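Local atomic coordinates of thiosulfate sulfurtransferase (Pseudomonas aeruginosa, PDB entry 1YT8), a protein that probably transfers the sulfane sulfur of thiosulfate to cyanide, as rhodaneses do, and carries four rhodanese-like domains in a single chain. Residues A[34-39]-A[488-493]; A[108-113]-A[508-513]; A[115-120]-A[492-497]; A[50-55]-A[415-420]. One frame throughout, in Å; residues are numbered along the deposited sequence.

Contact 1: residues A[34-39]-A[488-493]; sequences PFAQAH and DRYRRP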
# COMPACT_ATOMS: atom_id res chain seq x y z
N PRO A 34 -4.72 12.63 -8.35
CA PRO A 34 -5.93 12.61 -9.18
C PRO A 34 -6.67 11.27 -9.05
O PRO A 34 -7.90 11.22 -9.10
CB PRO A 34 -5.41 12.90 -10.59
CG PRO A 34 -3.94 12.59 -10.51
CD PRO A 34 -3.55 13.03 -9.14
N PHE A 35 -5.92 10.18 -8.87
CA PHE A 35 -6.50 8.85 -8.69
C PHE A 35 -7.42 8.90 -7.47
O PHE A 35 -8.55 8.43 -7.51
CB PHE A 35 -5.39 7.82 -8.45
CG PHE A 35 -5.87 6.52 -7.84
CD1 PHE A 35 -6.54 5.57 -8.61
CD2 PHE A 35 -5.62 6.24 -6.50
CE1 PHE A 35 -6.95 4.35 -8.05
CE2 PHE A 35 -6.03 5.03 -5.93
CZ PHE A 35 -6.69 4.08 -6.71
N ALA A 36 -6.92 9.49 -6.40
CA ALA A 36 -7.66 9.59 -5.15
C ALA A 36 -8.95 10.41 -5.21
O ALA A 36 -9.75 10.38 -4.28
CB ALA A 36 -6.76 10.12 -4.05
N GLN A 37 -9.16 11.16 -6.30
CA GLN A 37 -10.38 11.95 -6.42
C GLN A 37 -11.54 11.16 -7.00
O GLN A 37 -12.70 11.45 -6.72
CB GLN A 37 -10.13 13.20 -7.27
CG GLN A 37 -8.93 14.02 -6.81
CD GLN A 37 -8.93 14.26 -5.30
OE1 GLN A 37 -7.90 14.13 -4.64
NE2 GLN A 37 -10.09 14.62 -4.76
N ALA A 38 -11.23 10.14 -7.81
CA ALA A 38 -12.26 9.31 -8.42
C ALA A 38 -11.68 8.13 -9.19
O ALA A 38 -10.83 8.29 -10.07
CB ALA A 38 -13.12 10.16 -9.35
N HIS A 39 -12.15 6.93 -8.87
CA HIS A 39 -11.69 5.72 -9.54
C HIS A 39 -12.61 4.55 -9.25
O HIS A 39 -13.31 4.54 -8.24
CB HIS A 39 -10.26 5.38 -9.10
CG HIS A 39 -10.12 5.07 -7.65
ND1 HIS A 39 -10.46 3.84 -7.11
CD2 HIS A 39 -9.65 5.81 -6.61
CE1 HIS A 39 -10.20 3.84 -5.82
NE2 HIS A 39 -9.71 5.02 -5.49
N ASP A 488 1.84 13.99 -6.87
CA ASP A 488 2.31 12.62 -6.79
C ASP A 488 1.87 11.86 -5.54
O ASP A 488 1.99 10.64 -5.48
CB ASP A 488 3.84 12.56 -6.97
CG ASP A 488 4.61 13.34 -5.92
OD1 ASP A 488 4.12 14.38 -5.43
OD2 ASP A 488 5.74 12.93 -5.60
N ARG A 489 1.34 12.58 -4.55
CA ARG A 489 0.87 11.94 -3.33
C ARG A 489 -0.45 12.50 -2.80
O ARG A 489 -0.63 13.71 -2.69
CB ARG A 489 1.92 12.03 -2.21
CG ARG A 489 1.39 11.54 -0.86
CD ARG A 489 2.46 11.42 0.20
NE ARG A 489 1.88 10.99 1.47
CZ ARG A 489 1.10 11.75 2.24
NH1 ARG A 489 0.82 13.00 1.87
NH2 ARG A 489 0.59 11.27 3.36
N TYR A 490 -1.38 11.60 -2.48
CA TYR A 490 -2.66 12.00 -1.94
C TYR A 490 -2.46 12.29 -0.46
O TYR A 490 -1.90 11.47 0.27
CB TYR A 490 -3.69 10.87 -2.11
CG TYR A 490 -4.95 11.06 -1.29
CD1 TYR A 490 -5.72 12.22 -1.41
CD2 TYR A 490 -5.38 10.07 -0.41
CE1 TYR A 490 -6.90 12.38 -0.67
CE2 TYR A 490 -6.55 10.23 0.34
CZ TYR A 490 -7.31 11.38 0.20
OH TYR A 490 -8.47 11.53 0.93
N ARG A 491 -2.92 13.46 -0.02
CA ARG A 491 -2.79 13.86 1.38
C ARG A 491 -3.82 13.10 2.22
O ARG A 491 -4.95 13.54 2.39
CB ARG A 491 -3.01 15.37 1.51
CG ARG A 491 -2.73 15.94 2.89
CD ARG A 491 -3.00 17.44 2.91
NE ARG A 491 -2.66 18.06 4.19
CZ ARG A 491 -2.83 19.35 4.46
NH1 ARG A 491 -3.33 20.16 3.54
NH2 ARG A 491 -2.50 19.83 5.65
N ARG A 492 -3.42 11.94 2.74
CA ARG A 492 -4.31 11.12 3.55
C ARG A 492 -4.67 11.83 4.86
O ARG A 492 -3.80 12.15 5.67
CB ARG A 492 -3.64 9.78 3.84
CG ARG A 492 -3.33 8.97 2.57
CD ARG A 492 -2.22 7.97 2.82
NE ARG A 492 -2.04 7.00 1.73
CZ ARG A 492 -1.59 7.29 0.51
NH1 ARG A 492 -1.25 8.54 0.20
NH2 ARG A 492 -1.45 6.33 -0.39
N PRO A 493 -5.97 12.09 5.09
CA PRO A 493 -6.44 12.76 6.30
C PRO A 493 -6.16 11.96 7.57
O PRO A 493 -6.21 12.49 8.67
CB PRO A 493 -7.94 12.93 6.06
CG PRO A 493 -8.05 12.94 4.57
CD PRO A 493 -7.09 11.85 4.17
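Ala36 sets its methyl group on the aromatic ring of Tyr490, a CH-pi contact between the first rhodanese-like domain and the long loop that follows helix 464-470. Ala36 CB lies 3.7 Å from the ring centroid, 25° off the ring normal, over the face but shifted toward the CB end, so its nearest ring atom is Tyr490 CG at 3.4 Å. Tyr490 reaches this place with CG anti to its backbone N (chi1 166°), which lays the ring across the type I beta turn from Phe35 to Ala38. That turn is closed by Ala38 N to Phe35 O at 3.2 Å and holds the methyl out toward the tyrosine. The opposite face of the ring has the backbone of its own loop near it, with Arg492 N 4.1 Å above the plane toward the rim.

Farther out, the phenol oxygen is hydrogen-bonded to Asp111 and Arg110, and the backbone N of Tyr490 to Glu32, so the tyrosine is held both at its hydroxyl and at its backbone. Glu32 also forms a salt bridge with Arg492. From there the arginine turns back on its own loop, where Arg492 NH1 makes a weak hydrogen bond of 3.0 Å to Tyr490 O.

Contact 2: residues A[108-113]-A[508-513]; sequences LFRDVN and LDWEFG
Trp510, projecting from helix 501-512, lays its indole against the backbone and side chains of Arg110 and Asp111 in the loop that leads into helix 114-127. The close packing is at the six-membered ring. Asp111 CB sits over one face, 3.7 Å from the centroid and 21° off the normal, a CH-pi contact, and the carboxylate beyond it runs nearly parallel to the indole, the planes 16° apart. Arg110 O comes within 3.2 Å of Trp510 CZ2; this carbonyl oxygen is buried here and finds no hydrogen-bond partner in the model.

At the pyrrole end the packing gives way to water. Arg110 CG still lies 3.4 Å from Trp510 NE1, before the chain bends at chi3 and carries the guanidinium off at 88° to the ring, but the indole N-H itself is met by solvent. No direct hydrogen bond joins the two segments. Instead a water at the indole edge accepts from Trp510 NE1 at 2.9 Å and from Arg110 N at 3.1 Å.

Asp111 is steadied within its own loop, where OD1 takes the N-H of Val112 at 2.7 Å. The indole lies between the 108-113 loop and two helices, touching Val114 and Lys117 of helix 114-127 and Gln517 of helix 514-521.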
# COMPACT_ATOMS: atom_id res chain seq x y z
N LEU A 108 -18.13 5.21 -8.77
CA LEU A 108 -16.79 5.77 -8.59
C LEU A 108 -16.51 6.07 -7.12
O LEU A 108 -17.42 6.44 -6.38
CB LEU A 108 -16.63 7.04 -9.44
CG LEU A 108 -16.52 6.77 -10.94
CD1 LEU A 108 -16.44 8.09 -11.71
CD2 LEU A 108 -15.27 5.93 -11.21
N PHE A 109 -15.26 5.90 -6.72
CA PHE A 109 -14.86 6.12 -5.33
C PHE A 109 -13.68 7.06 -5.21
O PHE A 109 -12.85 7.16 -6.12
CB PHE A 109 -14.45 4.78 -4.70
CG PHE A 109 -15.56 3.77 -4.62
CD1 PHE A 109 -16.23 3.55 -3.42
CD2 PHE A 109 -15.91 3.00 -5.73
CE1 PHE A 109 -17.23 2.59 -3.33
CE2 PHE A 109 -16.91 2.03 -5.65
CZ PHE A 109 -17.58 1.82 -4.44
N ARG A 110 -13.59 7.76 -4.08
CA ARG A 110 -12.45 8.63 -3.86
C ARG A 110 -11.58 7.96 -2.80
O ARG A 110 -11.93 6.89 -2.30
CB ARG A 110 -12.88 10.03 -3.39
CG ARG A 110 -13.72 10.04 -2.14
CD ARG A 110 -13.80 11.45 -1.55
NE ARG A 110 -12.52 11.88 -0.98
CZ ARG A 110 -11.65 12.67 -1.60
NH1 ARG A 110 -11.91 13.15 -2.81
NH2 ARG A 110 -10.51 12.99 -1.00
N ASP A 111 -10.46 8.60 -2.48
CA ASP A 111 -9.49 8.12 -1.50
C ASP A 111 -8.69 6.91 -2.01
O ASP A 111 -8.73 6.61 -3.21
CB ASP A 111 -10.18 7.77 -0.17
CG ASP A 111 -9.32 8.11 1.03
OD1 ASP A 111 -8.40 7.34 1.36
OD2 ASP A 111 -9.55 9.18 1.64
N VAL A 112 -7.97 6.24 -1.11
CA VAL A 112 -7.15 5.09 -1.48
C VAL A 112 -7.49 3.83 -0.68
O VAL A 112 -8.10 3.92 0.39
CB VAL A 112 -5.65 5.40 -1.30
CG1 VAL A 112 -5.25 6.58 -2.18
CG2 VAL A 112 -5.34 5.71 0.17
N ASN A 113 -7.09 2.67 -1.20
CA ASN A 113 -7.33 1.37 -0.56
C ASN A 113 -8.82 1.23 -0.22
O ASN A 113 -9.19 0.75 0.86
CB ASN A 113 -6.49 1.24 0.72
CG ASN A 113 -5.03 1.63 0.51
OD1 ASN A 113 -4.48 2.43 1.26
ND2 ASN A 113 -4.40 1.06 -0.52
N LEU A 508 -14.19 10.74 7.83
CA LEU A 508 -15.12 9.88 8.54
C LEU A 508 -16.47 9.84 7.82
O LEU A 508 -17.08 8.77 7.68
CB LEU A 508 -15.32 10.39 9.97
CG LEU A 508 -14.09 10.43 10.88
CD1 LEU A 508 -14.49 10.99 12.24
CD2 LEU A 508 -13.49 9.03 11.03
N ASP A 509 -16.92 11.00 7.35
CA ASP A 509 -18.19 11.07 6.64
C ASP A 509 -18.12 10.24 5.37
O ASP A 509 -19.10 9.59 4.99
CB ASP A 509 -18.54 12.52 6.27
CG ASP A 509 -18.78 13.39 7.49
OD1 ASP A 509 -19.23 12.88 8.53
OD2 ASP A 509 -18.52 14.61 7.39
N TRP A 510 -16.96 10.26 4.72
CA TRP A 510 -16.78 9.48 3.50
C TRP A 510 -16.92 7.98 3.81
O TRP A 510 -17.62 7.26 3.10
CB TRP A 510 -15.41 9.76 2.88
CG TRP A 510 -15.02 8.78 1.82
CD1 TRP A 510 -15.57 8.64 0.58
CD2 TRP A 510 -14.03 7.75 1.94
NE1 TRP A 510 -14.98 7.59 -0.09
CE2 TRP A 510 -14.03 7.02 0.73
CE3 TRP A 510 -13.15 7.37 2.96
CZ2 TRP A 510 -13.19 5.94 0.50
CZ3 TRP A 510 -12.30 6.28 2.74
CH2 TRP A 510 -12.33 5.58 1.51
N GLU A 511 -16.27 7.52 4.87
CA GLU A 511 -16.35 6.11 5.23
C GLU A 511 -17.78 5.72 5.60
O GLU A 511 -18.21 4.59 5.35
CB GLU A 511 -15.38 5.78 6.37
CG GLU A 511 -13.91 5.97 5.97
CD GLU A 511 -12.92 5.43 6.99
OE1 GLU A 511 -13.06 5.73 8.19
OE2 GLU A 511 -11.97 4.73 6.58
N PHE A 512 -18.52 6.66 6.18
CA PHE A 512 -19.91 6.43 6.58
C PHE A 512 -20.80 6.06 5.38
O PHE A 512 -21.83 5.40 5.54
CB PHE A 512 -20.47 7.69 7.25
CG PHE A 512 -21.88 7.53 7.78
CD1 PHE A 512 -22.11 6.87 8.99
CD2 PHE A 512 -22.97 8.04 7.08
CE1 PHE A 512 -23.41 6.72 9.49
CE2 PHE A 512 -24.27 7.90 7.57
CZ PHE A 512 -24.49 7.24 8.78
N GLY A 513 -20.40 6.48 4.19
CA GLY A 513 -21.20 6.18 3.01
C GLY A 513 -20.71 5.04 2.14
O GLY A 513 -21.31 4.76 1.10
O HOH W 1 -16.28 7.40 -2.66

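Contact 3: residues A[115-120]-A[492-497]; sequences PSKAFG and RPYEGT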
# COMPACT_ATOMS: atom_id res chain seq x y z
N PRO A 115 -11.33 -0.81 -1.44
CA PRO A 115 -11.94 -2.11 -1.14
C PRO A 115 -11.72 -2.50 0.33
O PRO A 115 -12.64 -2.95 1.01
CB PRO A 115 -11.21 -3.05 -2.10
CG PRO A 115 -10.96 -2.17 -3.29
CD PRO A 115 -10.48 -0.88 -2.64
N SER A 116 -10.49 -2.30 0.81
CA SER A 116 -10.15 -2.63 2.19
C SER A 116 -10.95 -1.81 3.20
O SER A 116 -11.44 -2.35 4.20
CB SER A 116 -8.66 -2.41 2.43
OG SER A 116 -7.87 -3.27 1.63
N LYS A 117 -11.08 -0.51 2.95
CA LYS A 117 -11.81 0.36 3.87
C LYS A 117 -13.32 0.15 3.81
O LYS A 117 -13.99 0.19 4.84
CB LYS A 117 -11.46 1.82 3.58
CG LYS A 117 -9.99 2.12 3.72
CD LYS A 117 -9.67 3.55 3.33
CE LYS A 117 -8.19 3.84 3.53
NZ LYS A 117 -7.87 5.24 3.11
N ALA A 118 -13.84 -0.07 2.61
CA ALA A 118 -15.27 -0.30 2.45
C ALA A 118 -15.61 -1.62 3.13
O ALA A 118 -16.66 -1.76 3.76
CB ALA A 118 -15.62 -0.37 0.97
N PHE A 119 -14.71 -2.60 3.01
CA PHE A 119 -14.93 -3.89 3.65
C PHE A 119 -14.99 -3.71 5.17
O PHE A 119 -15.80 -4.35 5.84
CB PHE A 119 -13.81 -4.88 3.31
CG PHE A 119 -13.92 -6.18 4.06
CD1 PHE A 119 -14.95 -7.08 3.77
CD2 PHE A 119 -13.04 -6.49 5.09
CE1 PHE A 119 -15.09 -8.27 4.50
CE2 PHE A 119 -13.17 -7.67 5.82
CZ PHE A 119 -14.21 -8.57 5.52
N GLY A 120 -14.12 -2.85 5.70
CA GLY A 120 -14.11 -2.61 7.13
C GLY A 120 -15.46 -2.12 7.62
O GLY A 120 -15.95 -2.54 8.68
N ARG A 492 -3.42 11.94 2.74
CA ARG A 492 -4.31 11.12 3.55
C ARG A 492 -4.67 11.83 4.86
O ARG A 492 -3.80 12.15 5.67
CB ARG A 492 -3.64 9.78 3.84
CG ARG A 492 -3.33 8.97 2.57
CD ARG A 492 -2.22 7.97 2.82
NE ARG A 492 -2.04 7.00 1.73
CZ ARG A 492 -1.59 7.29 0.51
NH1 ARG A 492 -1.25 8.54 0.20
NH2 ARG A 492 -1.45 6.33 -0.39
N PRO A 493 -5.97 12.09 5.09
CA PRO A 493 -6.44 12.76 6.30
C PRO A 493 -6.16 11.96 7.57
O PRO A 493 -6.21 12.49 8.67
CB PRO A 493 -7.94 12.93 6.06
CG PRO A 493 -8.05 12.94 4.57
CD PRO A 493 -7.09 11.85 4.17
N TYR A 494 -5.86 10.67 7.39
CA TYR A 494 -5.59 9.80 8.53
C TYR A 494 -4.11 9.56 8.80
O TYR A 494 -3.75 8.64 9.54
CB TYR A 494 -6.32 8.46 8.34
CG TYR A 494 -5.97 7.75 7.07
CD1 TYR A 494 -4.97 6.77 7.05
CD2 TYR A 494 -6.63 8.04 5.88
CE1 TYR A 494 -4.65 6.09 5.88
CE2 TYR A 494 -6.31 7.37 4.69
CZ TYR A 494 -5.32 6.40 4.70
OH TYR A 494 -5.02 5.71 3.55
N GLU A 495 -3.25 10.36 8.18
CA GLU A 495 -1.81 10.26 8.41
C GLU A 495 -1.32 11.64 8.83
O GLU A 495 -1.71 12.64 8.24
CB GLU A 495 -1.07 9.82 7.14
CG GLU A 495 -1.47 8.44 6.62
CD GLU A 495 -0.45 7.87 5.63
OE1 GLU A 495 0.34 8.65 5.05
OE2 GLU A 495 -0.45 6.64 5.43
N GLY A 496 -0.48 11.69 9.86
CA GLY A 496 0.03 12.97 10.32
C GLY A 496 -0.94 13.73 11.21
O GLY A 496 -2.10 13.33 11.36
N THR A 497 -0.47 14.83 11.78
CA THR A 497 -1.30 15.64 12.67
C THR A 497 -1.53 17.07 12.15
O THR A 497 -2.00 17.93 12.90
CB THR A 497 -0.65 15.73 14.06
OG1 THR A 497 -1.43 16.58 14.91
CG2 THR A 497 0.77 16.28 13.94
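Lys117 and Tyr494 approach from opposite directions, the ammonium arriving obliquely at the hydroxyl end of the ring, and join helix 114-127 to the loop that precedes helix 501-512. Along that loop, Arg492 comes first: its CB lies 3.7 Å above the Tyr494 ring plane, offset toward the rim. Pro493 follows, packing on Tyr507, in the type I beta turn from Arg492 to Glu495. The turn is closed by Glu495 N to Arg492 O at 3.1 Å.

Tyr494 carries the contact. Its CG stands between the backbone N and the carbonyl carbon (chi1 57°), and the ring extends toward the helix. Lys117, extended beyond CG, brings NZ to 2.9 Å from Tyr494 OH, a weak hydrogen bond; the ammonium is also 3.1 Å from Tyr494 CE2. The stronger ties of Lys117 NZ are a hydrogen bond to Tyr507 OH and a salt bridge to Asp111 OD1, so the buried amine is well supplied, and the nearby carboxylate would probably favour its charged form. The Tyr494 side chain also comes within about 5 Å of a bound sulfite and touches Ala194 of that pocket. Next, Glu495 makes a salt bridge to Arg489, and Gly496 takes up backbone angles that suit glycine.

The tyrosine ring meets that of Tyr507 on helix 501-512 at about 35°, while Lys117 packs on Trp510 of the same helix and on Thr197 of helix 197-208, putting the contact where helix 114-127, helix 197-208 and helix 501-512 come together.

Contact 4: residues A[50-55]-A[415-420]; sequences RLELEI and VLRSQL
Glu52, in the first turn of helix 51-58, receives the guanidinium of Arg417 end-on, in a salt bridge with one nitrogen for each carboxylate oxygen. Arg417 NH1 donates to Glu52 OE1 at 2.7 Å with an N-H...O angle of 156°, and Arg417 NH2 donates to Glu52 OE2 at 2.8 Å and 165°. Both oxygens lie near the guanidinium plane. Seen from the carboxylate the fit is less flat: OE2 is met on its syn side, OE1 from above the plane, and the two groups are slightly twisted.

The arginine gets there by stretching out, with CG anti to its backbone N (chi1 -179°) and the chain extended as far as NE. Glu52 bends instead, at chi2, which turns its carboxylate to face the incoming nitrogens. Both acid oxygens therefore have a donor, and NH1 has a second acceptor in the backbone oxygen of Ser49, just ahead of the helix. NH2 lies close to NH1 of Arg82, a like charge that the carboxylate probably offsets. On the flank of the same helix start, Arg50 NE and Glu54 OE2 form a longer salt bridge of 3.5 Å, and Glu54 OE1 pairs with Arg58. On the other segment, Ser418 OG is hydrogen-bonded to Glu31.

Phe445 and Leu441 of helix 441-454 pack on Glu52 and Leu53. This is a buried, bidentate Arg-Glu salt bridge between two rhodanese-like domains, the first supplying a helix that follows its edge strand 44-45 and the last the loop after its edge strand 413-414.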
# COMPACT_ATOMS: atom_id res chain seq x y z
N ARG A 50 5.99 5.47 -12.49
CA ARG A 50 6.74 4.36 -11.91
C ARG A 50 6.25 2.98 -12.36
O ARG A 50 6.48 1.97 -11.69
CB ARG A 50 6.72 4.45 -10.37
CG ARG A 50 5.34 4.49 -9.72
CD ARG A 50 5.49 4.44 -8.19
NE ARG A 50 4.22 4.48 -7.46
CZ ARG A 50 3.52 5.59 -7.21
NH1 ARG A 50 3.96 6.77 -7.62
NH2 ARG A 50 2.39 5.51 -6.51
N LEU A 51 5.60 2.95 -13.52
CA LEU A 51 5.07 1.72 -14.09
C LEU A 51 6.08 0.57 -14.15
O LEU A 51 5.82 -0.52 -13.65
CB LEU A 51 4.54 2.00 -15.50
CG LEU A 51 3.96 0.84 -16.32
CD1 LEU A 51 2.70 0.32 -15.67
CD2 LEU A 51 3.66 1.31 -17.74
N GLU A 52 7.24 0.83 -14.74
CA GLU A 52 8.27 -0.20 -14.87
C GLU A 52 8.84 -0.74 -13.56
O GLU A 52 9.33 -1.87 -13.52
CB GLU A 52 9.42 0.31 -15.74
CG GLU A 52 9.01 0.68 -17.15
CD GLU A 52 8.73 2.17 -17.31
OE1 GLU A 52 8.23 2.80 -16.36
OE2 GLU A 52 8.99 2.70 -18.42
N LEU A 53 8.79 0.06 -12.51
CA LEU A 53 9.33 -0.35 -11.22
C LEU A 53 8.45 -1.31 -10.42
O LEU A 53 8.95 -2.01 -9.53
CB LEU A 53 9.61 0.89 -10.35
CG LEU A 53 10.54 1.97 -10.89
CD1 LEU A 53 10.56 3.15 -9.92
CD2 LEU A 53 11.93 1.42 -11.09
N GLU A 54 7.16 -1.36 -10.74
CA GLU A 54 6.25 -2.22 -9.98
C GLU A 54 5.42 -3.22 -10.76
O GLU A 54 4.89 -4.16 -10.18
CB GLU A 54 5.30 -1.34 -9.16
CG GLU A 54 5.98 -0.43 -8.15
CD GLU A 54 4.99 0.41 -7.36
OE1 GLU A 54 3.76 0.22 -7.52
OE2 GLU A 54 5.44 1.27 -6.57
N ILE A 55 5.30 -3.03 -12.07
CA ILE A 55 4.46 -3.91 -12.88
C ILE A 55 4.75 -5.41 -12.77
O ILE A 55 3.82 -6.21 -12.65
CB ILE A 55 4.49 -3.48 -14.37
CG1 ILE A 55 3.36 -4.18 -15.13
CG2 ILE A 55 5.85 -3.78 -15.00
CD1 ILE A 55 1.96 -3.73 -14.72
N VAL A 415 10.54 17.14 -10.88
CA VAL A 415 9.66 16.89 -12.01
C VAL A 415 8.88 15.59 -11.86
O VAL A 415 9.24 14.71 -11.08
CB VAL A 415 10.45 16.78 -13.34
CG1 VAL A 415 11.21 18.07 -13.61
CG2 VAL A 415 11.42 15.61 -13.27
N LEU A 416 7.80 15.50 -12.63
CA LEU A 416 6.96 14.31 -12.69
C LEU A 416 7.37 13.66 -14.00
O LEU A 416 7.37 14.31 -15.04
CB LEU A 416 5.48 14.69 -12.78
CG LEU A 416 4.74 15.10 -11.51
CD1 LEU A 416 3.32 15.52 -11.88
CD2 LEU A 416 4.71 13.93 -10.53
N ARG A 417 7.73 12.38 -13.96
CA ARG A 417 8.12 11.71 -15.18
C ARG A 417 6.97 11.70 -16.19
O ARG A 417 7.20 11.71 -17.40
CB ARG A 417 8.56 10.27 -14.88
CG ARG A 417 9.02 9.52 -16.12
CD ARG A 417 9.41 8.11 -15.80
NE ARG A 417 9.64 7.32 -17.00
CZ ARG A 417 9.51 6.00 -17.06
NH1 ARG A 417 9.15 5.33 -15.98
NH2 ARG A 417 9.71 5.36 -18.21
N SER A 418 5.74 11.69 -15.67
CA SER A 418 4.54 11.66 -16.51
C SER A 418 4.22 12.98 -17.19
O SER A 418 3.34 13.03 -18.05
CB SER A 418 3.34 11.22 -15.67
OG SER A 418 3.04 12.17 -14.66
N GLN A 419 4.92 14.04 -16.81
CA GLN A 419 4.68 15.36 -17.39
C GLN A 419 5.99 16.04 -17.79
O GLN A 419 6.17 17.24 -17.60
CB GLN A 419 3.93 16.25 -16.39
CG GLN A 419 2.54 15.72 -16.03
CD GLN A 419 1.76 16.66 -15.13
OE1 GLN A 419 2.01 17.86 -15.09
NE2 GLN A 419 0.78 16.11 -14.42
N LEU A 420 6.90 15.26 -18.37
CA LEU A 420 8.20 15.78 -18.78
C LEU A 420 8.15 16.84 -19.88
O LEU A 420 8.94 17.78 -19.85
CB LEU A 420 9.12 14.63 -19.21
CG LEU A 420 9.77 13.82 -18.08
CD1 LEU A 420 10.49 12.62 -18.66
CD2 LEU A 420 10.74 14.71 -17.31

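Contacts 1, 2 and 3 cluster, with centres 8 to 12 Å apart, and contact 4 stands about 16 Å from contact 1 and 25 to 26 Å from the other two. Along the chain, the early segments run 34-39, 50-55, 108-113 and 115-120; the partner segments follow in the order 415-420 (of 50-55), 488-493 (of 34-39), 492-497 (of 115-120) and 508-513 (of 108-113). Contact 4 is nested within the loop closed by contact 1, contact 3 within that of contact 2. Asp111 is common to the neighbourhoods of all three clustered contacts. Together they bring the first rhodanese-like domain and helix 114-127 against the last domain and the C-terminal region, folding the chain back on itself.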